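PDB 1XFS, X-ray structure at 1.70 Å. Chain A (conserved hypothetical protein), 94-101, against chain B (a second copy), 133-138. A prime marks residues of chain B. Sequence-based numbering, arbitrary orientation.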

# COMPACT_ATOMS: atom_id res chain seq x y z
N LYS A 94 -9.60 2.17 0.38
CA LYS A 94 -9.88 1.67 1.73
C LYS A 94 -9.55 0.19 1.93
O LYS A 94 -9.81 -0.64 1.05
CB LYS A 94 -11.34 1.93 2.09
CG LYS A 94 -11.73 1.48 3.50
CD LYS A 94 -13.19 1.81 3.81
CE LYS A 94 -13.58 1.37 5.21
NZ LYS A 94 -15.02 1.61 5.50
N ASN A 95 -8.98 -0.12 3.09
CA ASN A 95 -8.61 -1.48 3.47
C ASN A 95 -7.57 -2.12 2.55
O ASN A 95 -7.50 -3.35 2.45
CB ASN A 95 -9.87 -2.35 3.55
CG ASN A 95 -10.81 -1.94 4.68
OD1 ASN A 95 -12.03 -2.05 4.56
ND2 ASN A 95 -10.23 -1.47 5.78
N TYR A 96 -6.78 -1.28 1.88
CA TYR A 96 -5.70 -1.73 0.98
C TYR A 96 -6.17 -2.38 -0.32
O TYR A 96 -5.41 -3.12 -0.95
CB TYR A 96 -4.78 -2.72 1.69
CG TYR A 96 -4.12 -2.23 2.96
CD1 TYR A 96 -3.25 -1.14 2.95
CD2 TYR A 96 -4.30 -2.91 4.17
CE1 TYR A 96 -2.57 -0.75 4.10
CE2 TYR A 96 -3.62 -2.53 5.33
CZ TYR A 96 -2.75 -1.44 5.28
OH TYR A 96 -2.06 -1.07 6.41
N ARG A 97 -7.41 -2.12 -0.71
CA ARG A 97 -7.94 -2.69 -1.95
C ARG A 97 -7.31 -2.04 -3.17
O ARG A 97 -7.14 -0.82 -3.21
CB ARG A 97 -9.45 -2.47 -2.02
CG ARG A 97 -10.11 -3.02 -3.28
CD ARG A 97 -11.61 -2.78 -3.26
NE ARG A 97 -12.27 -3.44 -2.13
CZ ARG A 97 -12.35 -4.76 -1.98
NH1 ARG A 97 -12.96 -5.29 -0.92
NH2 ARG A 97 -11.81 -5.57 -2.89
N PRO A 98 -6.92 -2.84 -4.19
CA PRO A 98 -6.32 -2.22 -5.38
C PRO A 98 -7.34 -1.24 -5.98
O PRO A 98 -8.53 -1.53 -6.02
CB PRO A 98 -6.08 -3.41 -6.30
CG PRO A 98 -5.72 -4.51 -5.30
CD PRO A 98 -6.76 -4.30 -4.21
N ALA A 99 -6.86 -0.08 -6.42
CA ALA A 99 -7.74 0.93 -7.00
C ALA A 99 -8.26 0.52 -8.38
O ALA A 99 -7.65 -0.28 -9.09
CB ALA A 99 -6.99 2.26 -7.10
N VAL A 100 -9.41 1.08 -8.76
CA VAL A 100 -9.98 0.76 -10.06
C VAL A 100 -9.16 1.45 -11.14
O VAL A 100 -8.95 2.66 -11.10
CB VAL A 100 -11.46 1.17 -10.15
CG1 VAL A 100 -12.28 0.37 -9.15
CG2 VAL A 100 -11.61 2.65 -9.86
N PRO A 101 -8.65 0.68 -12.12
CA PRO A 101 -7.84 1.23 -13.21
C PRO A 101 -8.69 1.99 -14.23
O PRO A 101 -9.28 3.02 -13.91
CB PRO A 101 -7.19 -0.02 -13.80
CG PRO A 101 -8.24 -1.06 -13.61
CD PRO A 101 -8.70 -0.80 -12.20
N ALA B 133 -8.08 -12.68 -1.10
CA ALA B 133 -7.43 -12.00 -2.22
C ALA B 133 -8.41 -10.91 -2.64
O ALA B 133 -9.52 -11.20 -3.08
CB ALA B 133 -7.18 -12.97 -3.37
N MSE B 134 -8.00 -9.65 -2.50
CA MSE B 134 -8.85 -8.52 -2.85
C MSE B 134 -8.52 -8.02 -4.25
O MSE B 134 -7.35 -7.79 -4.57
CB MSE B 134 -8.61 -7.38 -1.86
CG MSE B 134 -8.73 -7.75 -0.40
SE MSE B 134 -8.12 -6.27 0.69
CE MSE B 134 -9.66 -5.16 0.52
N HIS B 135 -9.54 -7.85 -5.09
CA HIS B 135 -9.31 -7.36 -6.45
C HIS B 135 -9.93 -5.98 -6.64
O HIS B 135 -10.72 -5.51 -5.81
CB HIS B 135 -9.89 -8.34 -7.46
CG HIS B 135 -9.37 -9.73 -7.31
ND1 HIS B 135 -9.83 -10.60 -6.34
CD2 HIS B 135 -8.37 -10.39 -7.95
CE1 HIS B 135 -9.14 -11.72 -6.39
NE2 HIS B 135 -8.25 -11.62 -7.37
N ASN B 136 -9.58 -5.33 -7.75
CA ASN B 136 -10.09 -3.99 -8.02
C ASN B 136 -11.45 -4.00 -8.72
O ASN B 136 -12.26 -3.11 -8.49
CB ASN B 136 -9.08 -3.17 -8.85
CG ASN B 136 -8.56 -3.93 -10.07
OD1 ASN B 136 -9.29 -4.69 -10.71
ND2 ASN B 136 -7.30 -3.68 -10.42
N THR B 137 -11.68 -5.01 -9.54
CA THR B 137 -12.94 -5.12 -10.28
C THR B 137 -13.43 -6.56 -10.37
O THR B 137 -12.66 -7.50 -10.23
CB THR B 137 -12.78 -4.61 -11.72
OG1 THR B 137 -11.83 -5.44 -12.41
CG2 THR B 137 -12.29 -3.17 -11.73
N PRO B 138 -14.73 -6.74 -10.64
CA PRO B 138 -15.31 -8.09 -10.76
C PRO B 138 -14.62 -8.88 -11.86
O PRO B 138 -14.38 -10.08 -11.72
CB PRO B 138 -16.77 -7.81 -11.08
CG PRO B 138 -17.04 -6.53 -10.35
CD PRO B 138 -15.79 -5.72 -10.68
O HOH W 1 -11.28 -1.45 -6.30
O HOH W 2 -5.31 -1.65 -9.31

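Two chain segments can lie side by side without forming a sheet, leaving side chains and water to join backbones that do not bond each other. The contact between these two copies is a compact example. The touching parts run in roughly the same direction, 33° apart, with Arg97 nearest Met134′ and Pro98 nearest Asn136′ by CA position, yet no backbone-to-backbone hydrogen bond links them.

Along chain B, Ala133′ lies out of reach, and the contact begins with Met134′, a selenomethionine whose CA-to-CB bond points toward chain A. Its terminal methyl reaches the turn at Asn95, with CE 3.4 Å from Asn95 O, and also lies over one face of the Arg97 guanidinium, 3.6 Å from Arg97 NH1. A flat cation offers its hydrogen-bonding groups around its edge, so a face can accept an apolar neighbour without losing a polar partner. Nearer the backbone, Met134′ CB meets Pro98 CD at 4.3 Å in an apolar contact.

The CA-to-CB bond of His135′ points away from chain A, and the residue contributes its carbonyl instead. Arg97 NH2 donates to His135′ O at 3.1 Å, the one direct hydrogen bond between the stretches, and this oxygen sits near the guanidinium plane, where the N-H groups point.

The CA-to-CB bond of Asn136′ points toward chain A, with CB 3.3 Å from Pro98 O and 3.2 Å from Ala99 O. Its CA makes a CA-H...O contact with Pro98 O at 3.5 Å. Water completes the pairing: one molecule donates to both Pro98 O (2.8 Å) and Asn136′ O (2.9 Å), bridging two carbonyls that cannot bond each other, while a second donates to Ala99 O (2.7 Å) and accepts from Asn136′ ND2 (3.1 Å).

At Thr137′ the contact loosens: its CG2 lies 4.3 Å from Pro101 CD and 4.4 Å from Val100 CG1, while its side chain caps the helix that follows.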